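Local atomic coordinates of phytoene synthase (Enterococcus hirae, PDB entry 5IYS), a protein that probably condenses two farnesyl diphosphates head to head, as dehydrosqualene synthases do, and binds magnesium and a thio analogue of farnesyl diphosphate in its active site. Residues K14-C19 and L92-D97; E123-L128 and W213-K218; T197-E202 and Q206-A211. One frame throughout, in Å; residues are numbered along the deposited sequence.

All three contacts belong to one all-helical fold and follow the chain in series, except that contact 3 falls within the chain span that contact 2 closes. Contact 1 joins helices 13-26 and 87-98. Its centre is about 36 Å from that of contact 2 and about 44 Å from that of contact 3, across the middle of the chain from both. Contacts 2 and 3 share helix 207-227 and have centres about 15 Å apart: contact 3 sets the start of that helix against the preceding turn, and contact 2 ties its next part to the start of helix 125-143. Side chains of contacts 1 and 2 come within about 11 Å and 13 Å of bound farnesyl thiodiphosphate without touching it.

Contact 1 (K14-C19 and L92-D97); sequences KDFAYC and LSVVFD
F16 reaches from helix 13-26 to helix 87-98 and puts the edge of its ring, not a face, against two neighbouring valines, V94 and V95. The outer corner of the ring does the touching: CZ of F16 lies 3.9 Å from CB of V94, and CE2 of F16 is 4.0 Å from CG1 of the same valine, so the branch point and one methyl share the ring edge. Farther round, CE1 of F16 comes within 4.2 Å of CG2 of V95. The ring is long enough to span helices whose backbones stay well apart, with CA of F16 9.0 Å from CA of L92. Its CG lies opposite the carbonyl carbon and beside the backbone N (chi1 -81°), and from there the ring's far end reaches the second helix. Both helices belong to the all-alpha fold of the squalene and phytoene synthase family, and here they meet through apolar groups at a buried spot about 20 Å from the centre of the chain. The compact valines suit the far side because each keeps its methyls close to its own helix, where the ring edge can rest on them. V94 presents CB and CG1, whereas V95, with CG1 opposite its backbone N (chi1 -175°), turns CG2 to the ring. F9 of helix 8-11 stacks with the F16 ring, and the salt bridge from D15 to R90 adds a polar tie between the same two helices.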
loop_
_atom_site.group_PDB
_atom_site.type_symbol
_atom_site.label_atom_id
_atom_site.label_comp_id
_atom_site.label_asym_id
_atom_site.label_seq_id
_atom_site.Cartn_x
_atom_site.Cartn_y
_atom_site.Cartn_z
ATOM N N LYS A 14 -22.125 0.813 12.271
ATOM C CA LYS A 14 -21.342 1.966 12.708
ATOM C C LYS A 14 -19.844 1.718 12.677
ATOM O O LYS A 14 -19.066 2.626 12.421
ATOM C CB LYS A 14 -21.749 2.425 14.105
ATOM C CG LYS A 14 -23.098 3.190 14.129
ATOM C CD LYS A 14 -23.399 3.714 15.540
ATOM C CE LYS A 14 -24.894 3.680 15.843
ATOM N NZ LYS A 14 -25.652 4.770 15.151
ATOM N N ASP A 15 -19.423 0.521 13.061
ATOM C CA ASP A 15 -18.006 0.190 12.973
ATOM C C ASP A 15 -17.489 0.213 11.535
ATOM O O ASP A 15 -16.422 0.760 11.276
ATOM C CB ASP A 15 -17.708 -1.145 13.676
ATOM C CG ASP A 15 -18.163 -1.130 15.132
ATOM O OD1 ASP A 15 -18.046 -0.075 15.795
ATOM O OD2 ASP A 15 -18.755 -2.124 15.581
ATOM N N PHE A 16 -18.233 -0.376 10.601
ATOM C CA PHE A 16 -17.849 -0.293 9.191
ATOM C C PHE A 16 -17.910 1.137 8.673
ATOM O O PHE A 16 -17.029 1.567 7.943
ATOM C CB PHE A 16 -18.722 -1.211 8.338
ATOM C CG PHE A 16 -18.268 -2.643 8.379
ATOM C CD1 PHE A 16 -16.991 -2.968 7.940
ATOM C CD2 PHE A 16 -19.025 -3.609 9.040
ATOM C CE1 PHE A 16 -16.554 -4.293 7.977
ATOM C CE2 PHE A 16 -18.539 -4.936 9.174
ATOM C CZ PHE A 16 -17.279 -5.251 8.701
ATOM N N ALA A 17 -18.864 1.921 9.173
ATOM C CA ALA A 17 -18.921 3.356 8.805
ATOM C C ALA A 17 -17.701 4.083 9.326
ATOM O O ALA A 17 -17.106 4.904 8.619
ATOM C CB ALA A 17 -20.207 4.031 9.306
ATOM N N TYR A 18 -17.282 3.741 10.541
ATOM C CA TYR A 18 -16.073 4.322 11.089
ATOM C C TYR A 18 -14.871 4.093 10.171
ATOM O O TYR A 18 -14.092 5.013 9.875
ATOM C CB TYR A 18 -15.816 3.756 12.482
ATOM C CG TYR A 18 -14.499 4.167 13.071
ATOM C CD1 TYR A 18 -14.404 5.288 13.895
ATOM C CD2 TYR A 18 -13.366 3.408 12.862
ATOM C CE1 TYR A 18 -13.198 5.646 14.464
ATOM C CE2 TYR A 18 -12.157 3.755 13.426
ATOM C CZ TYR A 18 -12.083 4.863 14.238
ATOM O OH TYR A 18 -10.858 5.188 14.780
ATOM N N CYS A 19 -14.672 2.832 9.781
ATOM C CA CYS A 19 -13.623 2.505 8.817
ATOM C C CYS A 19 -13.779 3.171 7.445
ATOM O O CYS A 19 -12.797 3.647 6.879
ATOM C CB CYS A 19 -13.488 0.979 8.671
ATOM S SG CYS A 19 -13.193 0.106 10.241
ATOM N N LEU A 92 -13.100 -5.855 11.863
ATOM C CA LEU A 92 -12.224 -6.952 11.451
ATOM C C LEU A 92 -12.693 -8.325 11.886
ATOM O O LEU A 92 -12.567 -9.282 11.122
ATOM C CB LEU A 92 -10.759 -6.746 11.854
ATOM C CG LEU A 92 -9.978 -5.664 11.094
ATOM C CD1 LEU A 92 -8.640 -5.529 11.817
ATOM C CD2 LEU A 92 -9.829 -6.045 9.599
ATOM N N SER A 93 -13.287 -8.434 13.070
ATOM C CA SER A 93 -13.853 -9.714 13.490
ATOM C C SER A 93 -14.914 -10.220 12.514
ATOM O O SER A 93 -15.000 -11.418 12.222
ATOM C CB SER A 93 -14.483 -9.593 14.879
ATOM O OG SER A 93 -14.807 -10.883 15.374
ATOM N N VAL A 94 -15.783 -9.334 12.041
ATOM C CA VAL A 94 -16.738 -9.732 10.992
ATOM C C VAL A 94 -16.107 -10.204 9.682
ATOM O O VAL A 94 -16.511 -11.220 9.088
ATOM C CB VAL A 94 -17.731 -8.575 10.679
ATOM C CG1 VAL A 94 -18.626 -8.961 9.506
ATOM C CG2 VAL A 94 -18.568 -8.242 11.892
ATOM N N VAL A 95 -15.056 -9.504 9.252
ATOM C CA VAL A 95 -14.335 -9.933 8.066
ATOM C C VAL A 95 -13.706 -11.314 8.268
ATOM O O VAL A 95 -13.813 -12.183 7.394
ATOM C CB VAL A 95 -13.277 -8.878 7.631
ATOM C CG1 VAL A 95 -12.643 -9.295 6.322
ATOM C CG2 VAL A 95 -13.931 -7.469 7.449
ATOM N N PHE A 96 -13.010 -11.488 9.392
ATOM C CA PHE A 96 -12.402 -12.781 9.735
ATOM C C PHE A 96 -13.444 -13.895 9.924
ATOM O O PHE A 96 -13.188 -15.047 9.553
ATOM C CB PHE A 96 -11.563 -12.689 11.015
ATOM C CG PHE A 96 -10.111 -12.309 10.779
ATOM C CD1 PHE A 96 -9.788 -11.044 10.315
ATOM C CD2 PHE A 96 -9.088 -13.256 10.918
ATOM C CE1 PHE A 96 -8.466 -10.644 10.132
ATOM C CE2 PHE A 96 -7.732 -12.903 10.652
ATOM C CZ PHE A 96 -7.430 -11.591 10.260
ATOM N N ASP A 97 -14.657 -13.547 10.342
ATOM C CA ASP A 97 -15.753 -14.524 10.387
ATOM C C ASP A 97 -16.224 -14.969 9.008
ATOM O O ASP A 97 -16.781 -16.084 8.865
ATOM C CB ASP A 97 -16.974 -13.970 11.119
ATOM C CG ASP A 97 -16.836 -14.008 12.629
ATOM O OD1 ASP A 97 -15.845 -14.563 13.163
ATOM O OD2 ASP A 97 -17.735 -13.441 13.287
#

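Contact 2 (E123-L128 and W213-K218); sequences ETRKDL and WESLAK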
loop_
_atom_site.group_PDB
_atom_site.type_symbol
_atom_site.label_atom_id
_atom_site.label_comp_id
_atom_site.label_asym_id
_atom_site.label_seq_id
_atom_site.Cartn_x
_atom_site.Cartn_y
_atom_site.Cartn_z
ATOM N N GLU A 123 20.724 -0.933 2.815
ATOM C CA GLU A 123 22.029 -0.992 2.172
ATOM C C GLU A 123 21.916 -1.544 0.755
ATOM O O GLU A 123 22.536 -1.022 -0.182
ATOM C CB GLU A 123 23.035 -1.780 3.029
ATOM C CG GLU A 123 22.754 -1.674 4.533
ATOM C CD GLU A 123 23.979 -1.374 5.384
ATOM O OE1 GLU A 123 24.240 -2.142 6.334
ATOM O OE2 GLU A 123 24.653 -0.345 5.147
ATOM N N THR A 124 21.026 -2.512 0.561
ATOM C CA THR A 124 20.901 -3.141 -0.755
ATOM C C THR A 124 19.445 -3.103 -1.260
ATOM O O THR A 124 18.538 -2.858 -0.472
ATOM C CB THR A 124 21.361 -4.602 -0.682
ATOM O OG1 THR A 124 20.525 -5.291 0.249
ATOM C CG2 THR A 124 22.804 -4.696 -0.160
ATOM N N ARG A 125 19.223 -3.458 -2.524
ATOM C CA ARG A 125 17.870 -3.622 -3.048
ATOM C C ARG A 125 17.181 -4.827 -2.431
ATOM O O ARG A 125 15.965 -4.845 -2.282
ATOM C CB ARG A 125 17.892 -3.775 -4.568
ATOM C CG ARG A 125 18.173 -2.469 -5.290
ATOM C CD ARG A 125 17.385 -2.350 -6.583
ATOM N NE ARG A 125 17.751 -1.144 -7.328
ATOM C CZ ARG A 125 17.452 -0.919 -8.606
ATOM N NH1 ARG A 125 16.780 -1.822 -9.311
ATOM N NH2 ARG A 125 17.857 0.206 -9.186
ATOM N N LYS A 126 17.958 -5.848 -2.086
ATOM C CA LYS A 126 17.409 -6.959 -1.311
ATOM C C LYS A 126 16.824 -6.482 0.011
ATOM O O LYS A 126 15.748 -6.944 0.430
ATOM C CB LYS A 126 18.497 -7.998 -1.043
ATOM C CG LYS A 126 17.977 -9.370 -0.641
ATOM C CD LYS A 126 18.826 -10.458 -1.302
ATOM C CE LYS A 126 18.763 -11.782 -0.550
ATOM N NZ LYS A 126 19.923 -12.672 -0.867
ATOM N N ASP A 127 17.578 -5.632 0.704
ATOM C CA ASP A 127 17.105 -5.075 1.969
ATOM C C ASP A 127 15.815 -4.293 1.716
ATOM O O ASP A 127 14.854 -4.363 2.494
ATOM C CB ASP A 127 18.130 -4.127 2.597
ATOM C CG ASP A 127 19.357 -4.848 3.125
ATOM O OD1 ASP A 127 19.198 -5.836 3.866
ATOM O OD2 ASP A 127 20.481 -4.454 2.752
ATOM N N LEU A 128 15.830 -3.493 0.659
ATOM C CA LEU A 128 14.680 -2.640 0.380
ATOM C C LEU A 128 13.482 -3.517 0.012
ATOM O O LEU A 128 12.352 -3.223 0.401
ATOM C CB LEU A 128 14.970 -1.653 -0.756
ATOM C CG LEU A 128 13.848 -0.658 -1.128
ATOM C CD1 LEU A 128 13.306 0.118 0.085
ATOM C CD2 LEU A 128 14.302 0.327 -2.202
ATOM N N TRP A 213 16.432 7.090 -10.114
ATOM C CA TRP A 213 14.979 7.153 -10.133
ATOM C C TRP A 213 14.405 6.231 -11.209
ATOM O O TRP A 213 13.585 5.344 -10.931
ATOM C CB TRP A 213 14.511 8.595 -10.335
ATOM C CG TRP A 213 13.061 8.823 -9.977
ATOM C CD1 TRP A 213 12.580 9.359 -8.807
ATOM C CD2 TRP A 213 11.914 8.556 -10.796
ATOM N NE1 TRP A 213 11.205 9.384 -8.829
ATOM C CE2 TRP A 213 10.773 8.940 -10.053
ATOM C CE3 TRP A 213 11.740 8.051 -12.090
ATOM C CZ2 TRP A 213 9.473 8.849 -10.567
ATOM C CZ3 TRP A 213 10.450 7.900 -12.580
ATOM C CH2 TRP A 213 9.327 8.296 -11.818
ATOM N N GLU A 214 14.866 6.413 -12.434
ATOM C CA GLU A 214 14.372 5.618 -13.545
ATOM C C GLU A 214 14.710 4.143 -13.434
ATOM O O GLU A 214 13.897 3.303 -13.814
ATOM C CB GLU A 214 14.792 6.196 -14.890
ATOM C CG GLU A 214 14.029 7.466 -15.253
ATOM C CD GLU A 214 12.570 7.220 -15.631
ATOM O OE1 GLU A 214 12.100 6.062 -15.657
ATOM O OE2 GLU A 214 11.849 8.202 -15.856
ATOM N N SER A 215 15.868 3.825 -12.852
ATOM C CA SER A 215 16.192 2.435 -12.613
ATOM C C SER A 215 15.147 1.796 -11.692
ATOM O O SER A 215 14.769 0.634 -11.870
ATOM C CB SER A 215 17.552 2.299 -11.938
ATOM O OG SER A 215 17.923 0.938 -11.876
ATOM N N LEU A 216 14.878 2.469 -10.582
ATOM C CA LEU A 216 13.910 1.941 -9.612
ATOM C C LEU A 216 12.488 1.972 -10.183
ATOM O O LEU A 216 11.700 1.064 -9.926
ATOM C CB LEU A 216 13.990 2.755 -8.312
ATOM C CG LEU A 216 13.412 2.137 -7.039
ATOM C CD1 LEU A 216 14.145 0.819 -6.765
ATOM C CD2 LEU A 216 13.543 3.076 -5.843
ATOM N N ALA A 217 12.168 2.975 -11.000
ATOM C CA ALA A 217 10.843 3.052 -11.609
ATOM C C ALA A 217 10.601 1.898 -12.576
ATOM O O ALA A 217 9.540 1.260 -12.574
ATOM C CB ALA A 217 10.624 4.405 -12.284
ATOM N N LYS A 218 11.640 1.567 -13.328
ATOM C CA LYS A 218 11.581 0.414 -14.217
ATOM C C LYS A 218 11.320 -0.857 -13.413
ATOM O O LYS A 218 10.455 -1.627 -13.787
ATOM C CB LYS A 218 12.878 0.287 -15.017
ATOM C CG LYS A 218 12.989 -1.010 -15.818
ATOM C CD LYS A 218 14.375 -1.622 -15.597
ATOM C CE LYS A 218 14.809 -2.533 -16.742
ATOM N NZ LYS A 218 14.787 -3.973 -16.347
#
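NH2 of R125 donates to OG of S215 in a bond of 2.8 Å, bent moderately at the hydrogen (157°). The hydroxyl sits only 10° out of the guanidinium plane, so it meets the group at its edge. S215 holds OG opposite its backbone N (chi1 -172°), and this short side chain lets the arginine come close to helix 207-227. L216 takes a different side of the same group: its CD1 lies over the centre of one guanidinium face, 4.1 Å above the plane, while the two side chains run past each other in opposite directions. An arginine suits the place because its flat head accepts a methyl over its face, where no N-H points, and directs its N-H groups to polar partners in the plane. NE forms a salt bridge with D189, which probably helps fix the rotation of the guanidinium and balances its charge. R125 follows the N-cap residue T124, which forms a capping box with D127: D127 N donates to OG1 of T124 at 3.0 Å, and OD2 of D127 accepts from both N of T124 (3.0 Å) and OG1 of T124 (2.6 Å), the hydroxyl from above the carboxylate plane. Around this link, helix 187-193 supplies D189 and touches R125 and S215 through R192, L128 and L216 rest on helix 155-172, which carries magnesium-binding N169, and W213 packs against helix 236-258.

Contact 3 (T197-E202 and Q206-A211); sequences TTMLKE and QTQLVA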
loop_
_atom_site.group_PDB
_atom_site.type_symbol
_atom_site.label_atom_id
_atom_site.label_comp_id
_atom_site.label_asym_id
_atom_site.label_seq_id
_atom_site.Cartn_x
_atom_site.Cartn_y
_atom_site.Cartn_z
ATOM N N THR A 197 23.855 12.504 -1.253
ATOM C CA THR A 197 22.600 12.672 -0.534
ATOM C C THR A 197 22.177 14.135 -0.597
ATOM O O THR A 197 21.008 14.482 -0.426
ATOM C CB THR A 197 22.647 12.154 0.924
ATOM O OG1 THR A 197 23.015 13.226 1.800
ATOM C CG2 THR A 197 23.615 10.989 1.085
ATOM N N THR A 198 23.134 14.988 -0.935
ATOM C CA THR A 198 22.863 16.404 -1.086
ATOM C C THR A 198 21.888 16.673 -2.232
ATOM O O THR A 198 21.104 17.619 -2.202
ATOM C CB THR A 198 24.181 17.170 -1.294
ATOM O OG1 THR A 198 24.079 18.441 -0.645
ATOM C CG2 THR A 198 24.488 17.353 -2.778
ATOM N N MET A 199 21.908 15.802 -3.231
ATOM C CA MET A 199 21.014 15.949 -4.370
ATOM C C MET A 199 19.545 15.750 -3.970
ATOM O O MET A 199 18.640 16.027 -4.762
ATOM C CB MET A 199 21.387 14.931 -5.448
ATOM C CG MET A 199 22.850 14.925 -5.845
ATOM S SD MET A 199 23.149 13.847 -7.265
ATOM C CE MET A 199 24.899 14.204 -7.533
ATOM N N LEU A 200 19.325 15.224 -2.767
ATOM C CA LEU A 200 17.999 14.782 -2.341
ATOM C C LEU A 200 17.178 15.949 -1.812
ATOM O O LEU A 200 15.987 15.799 -1.559
ATOM C CB LEU A 200 18.081 13.695 -1.268
ATOM C CG LEU A 200 18.786 12.383 -1.603
ATOM C CD1 LEU A 200 18.541 11.350 -0.491
ATOM C CD2 LEU A 200 18.341 11.850 -2.972
ATOM N N LYS A 201 17.807 17.109 -1.660
ATOM C CA LYS A 201 17.099 18.271 -1.117
ATOM C C LYS A 201 16.772 19.322 -2.168
ATOM O O LYS A 201 16.151 20.339 -1.859
ATOM C CB LYS A 201 17.858 18.903 0.056
ATOM C CG LYS A 201 19.299 19.302 -0.248
ATOM C CD LYS A 201 19.999 19.864 0.993
ATOM C CE LYS A 201 20.479 18.759 1.928
ATOM N NZ LYS A 201 20.550 19.196 3.357
ATOM N N GLU A 202 17.118 19.035 -3.419
ATOM C CA GLU A 202 16.861 19.955 -4.525
ATOM C C GLU A 202 15.437 19.855 -5.075
ATOM O O GLU A 202 14.743 18.860 -4.841
ATOM C CB GLU A 202 17.909 19.752 -5.626
ATOM C CG GLU A 202 19.174 20.571 -5.382
ATOM C CD GLU A 202 20.443 19.856 -5.795
ATOM O OE1 GLU A 202 21.439 19.912 -5.031
ATOM O OE2 GLU A 202 20.443 19.253 -6.893
ATOM N N GLN A 206 18.926 15.960 -10.233
ATOM C CA GLN A 206 20.079 16.029 -11.123
ATOM C C GLN A 206 20.156 14.771 -11.976
ATOM O O GLN A 206 19.437 13.796 -11.743
ATOM C CB GLN A 206 21.377 16.185 -10.338
ATOM C CG GLN A 206 21.764 17.633 -10.128
ATOM C CD GLN A 206 22.776 17.779 -9.014
ATOM O OE1 GLN A 206 23.966 17.525 -9.209
ATOM N NE2 GLN A 206 22.294 18.086 -7.815
ATOM N N THR A 207 21.048 14.819 -12.959
ATOM C CA THR A 207 21.134 13.788 -13.982
ATOM C C THR A 207 21.365 12.426 -13.355
ATOM O O THR A 207 20.711 11.465 -13.748
ATOM C CB THR A 207 22.243 14.106 -15.017
ATOM O OG1 THR A 207 21.830 15.246 -15.771
ATOM C CG2 THR A 207 22.494 12.922 -15.971
ATOM N N GLN A 208 22.278 12.358 -12.393
ATOM C CA GLN A 208 22.580 11.109 -11.720
ATOM C C GLN A 208 21.345 10.563 -10.989
ATOM O O GLN A 208 21.112 9.357 -11.011
ATOM C CB GLN A 208 23.729 11.267 -10.724
ATOM C CG GLN A 208 25.093 11.553 -11.354
ATOM C CD GLN A 208 25.221 12.981 -11.841
ATOM O OE1 GLN A 208 24.449 13.864 -11.452
ATOM N NE2 GLN A 208 26.182 13.212 -12.728
ATOM N N LEU A 209 20.620 11.438 -10.292
ATOM C CA LEU A 209 19.422 11.007 -9.546
ATOM C C LEU A 209 18.271 10.608 -10.469
ATOM O O LEU A 209 17.458 9.727 -10.135
ATOM C CB LEU A 209 19.003 12.055 -8.508
ATOM C CG LEU A 209 17.799 11.767 -7.603
ATOM C CD1 LEU A 209 18.010 10.532 -6.696
ATOM C CD2 LEU A 209 17.498 12.997 -6.762
ATOM N N VAL A 210 18.225 11.190 -11.664
ATOM C CA VAL A 210 17.224 10.772 -12.640
ATOM C C VAL A 210 17.494 9.340 -13.098
ATOM O O VAL A 210 16.589 8.506 -13.138
ATOM C CB VAL A 210 17.109 11.743 -13.831
ATOM C CG1 VAL A 210 16.143 11.174 -14.881
ATOM C CG2 VAL A 210 16.598 13.112 -13.348
ATOM N N ALA A 211 18.771 9.032 -13.316
ATOM C CA ALA A 211 19.191 7.683 -13.672
ATOM C C ALA A 211 18.710 6.674 -12.637
ATOM O O ALA A 211 18.143 5.638 -12.995
ATOM C CB ALA A 211 20.698 7.635 -13.801
HETATM O O HOH W 1 19.356 16.289 -7.587
#
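M199 lies across Q206 where a 3-10 turn, residues 197-200, folds back on the first residues of helix 207-227, with Q206 at the N-cap position. The methionine is stretched out beyond CG (chi2 -173°), and this thin, unbranched chain crosses the glutamine at about a right angle. CG of M199 passes 3.8 Å from NE2 of Q206, and farther out CE of M199 lies 3.8 Å from OE1 of Q206, so that the methionine spans the amide from its nitrogen to its oxygen. Its end also approaches Q208, whose chain bends at chi2 (75°) and sets OE1 4.0 Å from CE of M199. A long unbranched apolar chain suits this partly exposed place, where its CH2 and methyl groups rest on two glutamine side chains. Leucines close the buried side. Although L200 starts out directed away from the helix, its branch brings CD2 back to 4.0 Å from CD1 of L209, and the two side chains meet at nearly a right angle; I183 and V174 also touch L200. The carboxylate of E202 lies nearly coplanar with the Q206 amide, their planes 19° apart, but NE2 of Q206 stands only 2.4 Å from OE2 of E202, too short for a sound bond, so this pair is doubtful in detail. A water completes the junction, donating to OE2 of E202 and to O of M199 (2.9 Å) and accepting from N of Q206 at 2.7 Å.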